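Long-range contact in aldehyde dehydrogenase family protein (Pseudomonas syringae pv. tomato, PDB 5IUV), which probably oxidises indole-3-acetaldehyde to the auxin indole-3-acetic acid, using NAD+ as the electron acceptor: residues A[81-95]-A[124-137]. Sequence-based numbering, arbitrary orientation.
Sequences AKRKATMIRFAGLLE and GARALSWSGEAIDK
Small residues let two antiparallel helices come close in this pair from the aldehyde dehydrogenase fold, where Ala91 packs on the backbone of the facing helix and Gly132 brings its own backbone up to the side chains of Lys84 and Met87. The axes of the helical segments 81-95 and 124-134 approach to 7.7 Å at 167° between their directions. Ala91 CB presses on Ala125 O at 3.2 Å and also meets CB of Ser129, while Met87 CB lies 3.7 Å from Gly132 CA, packed directly on the glycine backbone. Leu128 is the knob of the interface, set in a hole formed by Met87, Phe90, Ala91 and Leu94. Its two methyls divide the work: CD2 faces Met87 CE, whereas CD1 touches Leu94 CD2 and stands 3.8 Å from the centroid of the Phe90 ring, a CH-pi contact only 9° off the ring normal. Phe90 CG lies anti to the backbone N (chi1 -169°), which carries the ring out to meet this methyl with one face. Toward the other end Ile135 CD1 reaches Arg83 CB, and the aliphatic part of Lys84 runs past the Gly132 carbonyl, CG 3.2 Å from O. A bend in the side chain, at chi3, then turns the amine to Asp136, where NZ meets the syn lone pair of OD2 at 2.8 Å. Lys137 NZ binds the other oxygen, Asp136 OD1, also at 2.8 Å, and donates to Glu133 O; the shared carboxylate probably eases the proximity of the two ammonium groups. Both lysines also form salt bridges to Glu133 of the second subunit, so the network continues across the subunit interface. The whole illustrates close antiparallel helix packing, with an apolar knob-into-hole core and a salt-bridge network at one end.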
loop_
_atom_site.group_PDB
_atom_site.type_symbol
_atom_site.label_atom_id
_atom_site.label_comp_id
_atom_site.label_asym_id
_atom_site.label_seq_id
_atom_site.Cartn_x
_atom_site.Cartn_y
_atom_site.Cartn_z
ATOM N N ALA A 81 -7.426 17.034 8.292
ATOM C CA ALA A 81 -6.407 17.729 9.072
ATOM C C ALA A 81 -6.994 18.334 10.343
ATOM O O ALA A 81 -6.304 18.428 11.358
ATOM C CB ALA A 81 -5.737 18.814 8.238
ATOM N N LYS A 82 -8.258 18.747 10.285
ATOM C CA LYS A 82 -8.928 19.278 11.470
ATOM C C LYS A 82 -9.345 18.164 12.441
ATOM O O LYS A 82 -9.263 18.342 13.650
ATOM C CB LYS A 82 -10.148 20.115 11.070
ATOM C CG LYS A 82 -9.813 21.441 10.392
ATOM C CD LYS A 82 -11.070 22.019 9.737
ATOM C CE LYS A 82 -10.922 23.494 9.393
ATOM N NZ LYS A 82 -9.747 23.752 8.523
ATOM N N ARG A 83 -9.784 17.015 11.922
ATOM C CA ARG A 83 -10.087 15.877 12.794
ATOM C C ARG A 83 -8.825 15.407 13.513
ATOM O O ARG A 83 -8.860 15.080 14.692
ATOM C CB ARG A 83 -10.706 14.715 12.010
ATOM C CG ARG A 83 -12.044 15.064 11.389
ATOM C CD ARG A 83 -12.960 13.864 11.242
ATOM N NE ARG A 83 -12.351 12.729 10.548
ATOM C CZ ARG A 83 -12.157 12.658 9.236
ATOM N NH1 ARG A 83 -12.481 13.676 8.452
ATOM N NH2 ARG A 83 -11.613 11.572 8.710
ATOM N N LYS A 84 -7.718 15.367 12.784
ATOM C CA LYS A 84 -6.420 15.046 13.356
ATOM C C LYS A 84 -6.088 15.970 14.532
ATOM O O LYS A 84 -5.740 15.502 15.616
ATOM C CB LYS A 84 -5.326 15.148 12.285
ATOM C CG LYS A 84 -3.907 15.079 12.840
ATOM C CD LYS A 84 -2.832 15.076 11.729
ATOM C CE LYS A 84 -2.798 16.413 10.990
ATOM N NZ LYS A 84 -1.677 16.500 9.995
ATOM N N ALA A 85 -6.194 17.278 14.310
ATOM C CA ALA A 85 -5.876 18.265 15.345
ATOM C C ALA A 85 -6.738 18.080 16.594
ATOM O O ALA A 85 -6.254 18.188 17.717
ATOM C CB ALA A 85 -6.040 19.690 14.796
ATOM N N THR A 86 -8.016 17.797 16.384
ATOM C CA THR A 86 -8.942 17.593 17.492
ATOM C C THR A 86 -8.604 16.323 18.269
ATOM O O THR A 86 -8.618 16.327 19.499
ATOM C CB THR A 86 -10.394 17.525 16.988
ATOM O OG1 THR A 86 -10.723 18.762 16.349
ATOM C CG2 THR A 86 -11.372 17.286 18.134
ATOM N N MET A 87 -8.281 15.244 17.556
ATOM C CA MET A 87 -7.935 13.979 18.216
ATOM C C MET A 87 -6.664 14.112 19.050
ATOM O O MET A 87 -6.554 13.539 20.139
ATOM C CB MET A 87 -7.778 12.847 17.188
ATOM C CG MET A 87 -9.091 12.408 16.520
ATOM S SD MET A 87 -10.367 11.881 17.689
ATOM C CE MET A 87 -9.630 10.404 18.396
ATOM N N ILE A 88 -5.713 14.888 18.547
ATOM C CA ILE A 88 -4.471 15.136 19.269
ATOM C C ILE A 88 -4.720 16.000 20.517
ATOM O O ILE A 88 -4.151 15.731 21.577
ATOM C CB ILE A 88 -3.421 15.777 18.331
ATOM C CG1 ILE A 88 -3.041 14.773 17.237
ATOM C CG2 ILE A 88 -2.180 16.211 19.099
ATOM C CD1 ILE A 88 -2.226 15.373 16.068
ATOM N N ARG A 89 -5.593 17.004 20.414
ATOM C CA ARG A 89 -5.994 17.779 21.598
ATOM C C ARG A 89 -6.721 16.904 22.620
ATOM O O ARG A 89 -6.540 17.070 23.825
ATOM C CB ARG A 89 -6.891 18.964 21.212
ATOM C CG ARG A 89 -6.155 20.117 20.533
ATOM C CD ARG A 89 -7.011 21.387 20.511
ATOM N NE ARG A 89 -8.300 21.177 19.853
ATOM C CZ ARG A 89 -8.498 21.302 18.543
ATOM N NH1 ARG A 89 -7.489 21.635 17.747
ATOM N NH2 ARG A 89 -9.704 21.100 18.028
ATOM N N PHE A 90 -7.544 15.981 22.127
ATOM C CA PHE A 90 -8.269 15.031 22.978
ATOM C C PHE A 90 -7.255 14.212 23.773
ATOM O O PHE A 90 -7.359 14.084 24.997
ATOM C CB PHE A 90 -9.168 14.135 22.110
ATOM C CG PHE A 90 -10.168 13.279 22.884
ATOM C CD1 PHE A 90 -10.304 13.378 24.262
ATOM C CD2 PHE A 90 -10.964 12.363 22.203
ATOM C CE1 PHE A 90 -11.231 12.577 24.951
ATOM C CE2 PHE A 90 -11.893 11.563 22.879
ATOM C CZ PHE A 90 -12.021 11.672 24.256
ATOM N N ALA A 91 -6.259 13.676 23.072
ATOM C CA ALA A 91 -5.207 12.921 23.732
ATOM C C ALA A 91 -4.485 13.810 24.742
ATOM O O ALA A 91 -4.180 13.382 25.858
ATOM C CB ALA A 91 -4.232 12.359 22.718
ATOM N N GLY A 92 -4.221 15.053 24.347
ATOM C CA GLY A 92 -3.558 16.006 25.222
ATOM C C GLY A 92 -4.302 16.276 26.521
ATOM O O GLY A 92 -3.681 16.512 27.570
ATOM N N LEU A 93 -5.631 16.253 26.463
ATOM C CA LEU A 93 -6.436 16.502 27.651
ATOM C C LEU A 93 -6.443 15.295 28.586
ATOM O O LEU A 93 -6.601 15.447 29.792
ATOM C CB LEU A 93 -7.867 16.888 27.267
ATOM C CG LEU A 93 -8.006 18.304 26.699
ATOM C CD1 LEU A 93 -9.415 18.548 26.167
ATOM C CD2 LEU A 93 -7.640 19.343 27.751
ATOM N N LEU A 94 -6.273 14.097 28.035
ATOM C CA LEU A 94 -6.094 12.916 28.872
ATOM C C LEU A 94 -4.806 13.054 29.679
ATOM O O LEU A 94 -4.781 12.810 30.887
ATOM C CB LEU A 94 -6.062 11.633 28.031
ATOM C CG LEU A 94 -7.379 10.870 27.872
ATOM C CD1 LEU A 94 -8.449 11.725 27.230
ATOM C CD2 LEU A 94 -7.177 9.570 27.081
ATOM N N GLU A 95 -3.736 13.464 29.009
ATOM C CA GLU A 95 -2.457 13.643 29.680
ATOM C C GLU A 95 -2.516 14.767 30.712
ATOM O O GLU A 95 -1.976 14.642 31.810
ATOM C CB GLU A 95 -1.357 13.920 28.652
ATOM C CG GLU A 95 -1.117 12.748 27.725
ATOM C CD GLU A 95 0.032 12.983 26.770
ATOM O OE1 GLU A 95 0.135 14.100 26.215
ATOM O OE2 GLU A 95 0.830 12.042 26.572
ATOM N N GLY A 124 -3.809 5.045 26.655
ATOM C CA GLY A 124 -5.055 5.544 26.099
ATOM C C GLY A 124 -4.828 6.786 25.254
ATOM O O GLY A 124 -5.336 6.893 24.134
ATOM N N ALA A 125 -4.054 7.722 25.793
ATOM C CA ALA A 125 -3.746 8.958 25.088
ATOM C C ALA A 125 -3.052 8.661 23.763
ATOM O O ALA A 125 -3.374 9.246 22.729
ATOM C CB ALA A 125 -2.885 9.863 25.956
ATOM N N ARG A 126 -2.115 7.723 23.805
ATOM C CA ARG A 126 -1.329 7.343 22.645
ATOM C C ARG A 126 -2.202 6.737 21.544
ATOM O O ARG A 126 -1.955 6.959 20.364
ATOM C CB ARG A 126 -0.235 6.360 23.082
ATOM C CG ARG A 126 0.772 5.979 22.024
ATOM C CD ARG A 126 1.812 5.006 22.599
ATOM N NE ARG A 126 2.419 5.513 23.830
ATOM C CZ ARG A 126 2.350 4.903 25.012
ATOM N NH1 ARG A 126 1.709 3.748 25.130
ATOM N NH2 ARG A 126 2.932 5.443 26.076
ATOM N N ALA A 127 -3.225 5.978 21.923
ATOM C CA ALA A 127 -4.117 5.410 20.921
ATOM C C ALA A 127 -4.909 6.511 20.227
ATOM O O ALA A 127 -5.149 6.434 19.028
ATOM C CB ALA A 127 -5.065 4.378 21.550
ATOM N N LEU A 128 -5.314 7.532 20.981
ATOM C CA LEU A 128 -6.073 8.645 20.416
ATOM C C LEU A 128 -5.217 9.509 19.491
ATOM O O LEU A 128 -5.640 9.861 18.392
ATOM C CB LEU A 128 -6.676 9.521 21.530
ATOM C CG LEU A 128 -7.701 8.882 22.476
ATOM C CD1 LEU A 128 -8.303 9.909 23.442
ATOM C CD2 LEU A 128 -8.803 8.198 21.681
ATOM N N SER A 129 -4.017 9.864 19.938
ATOM C CA SER A 129 -3.174 10.756 19.149
ATOM C C SER A 129 -2.558 10.043 17.948
ATOM O O SER A 129 -2.439 10.630 16.881
ATOM C CB SER A 129 -2.069 11.379 20.017
ATOM O OG SER A 129 -1.278 10.400 20.662
ATOM N N TRP A 130 -2.151 8.791 18.120
ATOM C CA TRP A 130 -1.558 8.049 17.005
ATOM C C TRP A 130 -2.606 7.877 15.913
ATOM O O TRP A 130 -2.331 8.103 14.738
ATOM C CB TRP A 130 -1.021 6.689 17.470
ATOM C CG TRP A 130 -0.178 5.930 16.464
ATOM C CD1 TRP A 130 1.191 5.918 16.383
ATOM C CD2 TRP A 130 -0.645 5.052 15.433
ATOM N NE1 TRP A 130 1.597 5.094 15.360
ATOM C CE2 TRP A 130 0.491 4.553 14.760
ATOM C CE3 TRP A 130 -1.917 4.645 15.008
ATOM C CZ2 TRP A 130 0.394 3.664 13.683
ATOM C CZ3 TRP A 130 -2.011 3.766 13.941
ATOM C CH2 TRP A 130 -0.862 3.288 13.287
ATOM N N SER A 131 -3.813 7.490 16.308
ATOM C CA SER A 131 -4.908 7.353 15.356
ATOM C C SER A 131 -5.183 8.682 14.657
ATOM O O SER A 131 -5.370 8.725 13.444
ATOM C CB SER A 131 -6.178 6.854 16.052
ATOM O OG SER A 131 -6.006 5.539 16.552
ATOM N N GLY A 132 -5.209 9.760 15.433
ATOM C CA GLY A 132 -5.409 11.088 14.877
ATOM C C GLY A 132 -4.331 11.451 13.875
ATOM O O GLY A 132 -4.637 11.941 12.791
ATOM N N GLU A 133 -3.075 11.201 14.240
ATOM C CA GLU A 133 -1.922 11.472 13.379
ATOM C C GLU A 133 -2.006 10.740 12.041
ATOM O O GLU A 133 -1.462 11.197 11.032
ATOM C CB GLU A 133 -0.621 11.059 14.075
ATOM C CG GLU A 133 -0.187 11.932 15.243
ATOM C CD GLU A 133 0.884 11.260 16.104
ATOM O OE1 GLU A 133 1.294 10.116 15.792
ATOM O OE2 GLU A 133 1.311 11.875 17.097
ATOM N N ALA A 134 -2.661 9.584 12.048
ATOM C CA ALA A 134 -2.706 8.714 10.875
ATOM C C ALA A 134 -3.732 9.151 9.836
ATOM O O ALA A 134 -3.631 8.763 8.670
ATOM C CB ALA A 134 -2.996 7.270 11.303
ATOM N N ILE A 135 -4.719 9.934 10.264
ATOM C CA ILE A 135 -5.877 10.254 9.426
ATOM C C ILE A 135 -5.504 10.700 8.009
ATOM O O ILE A 135 -5.997 10.135 7.028
ATOM C CB ILE A 135 -6.747 11.351 10.072
ATOM C CG1 ILE A 135 -7.479 10.801 11.299
ATOM C CG2 ILE A 135 -7.753 11.884 9.073
ATOM C CD1 ILE A 135 -8.254 11.879 12.084
ATOM N N ASP A 136 -4.632 11.699 7.896
ATOM C CA ASP A 136 -4.310 12.228 6.573
ATOM C C ASP A 136 -3.047 11.609 5.991
ATOM O O ASP A 136 -2.484 12.134 5.028
ATOM C CB ASP A 136 -4.191 13.758 6.615
ATOM C CG ASP A 136 -3.167 14.252 7.627
ATOM O OD1 ASP A 136 -2.624 13.438 8.400
ATOM O OD2 ASP A 136 -2.928 15.478 7.662
ATOM N N LYS A 137 -2.607 10.489 6.568
ATOM C CA LYS A 137 -1.516 9.705 5.997
ATOM C C LYS A 137 -2.082 8.492 5.261
ATOM O O LYS A 137 -1.348 7.759 4.607
ATOM C CB LYS A 137 -0.527 9.247 7.081
ATOM C CG LYS A 137 -0.144 10.333 8.095
ATOM C CD LYS A 137 0.477 11.542 7.424
ATOM C CE LYS A 137 1.006 12.532 8.463
ATOM N NZ LYS A 137 -0.063 12.976 9.409
HETATM O O HOH W 1 -0.273 11.117 23.383
#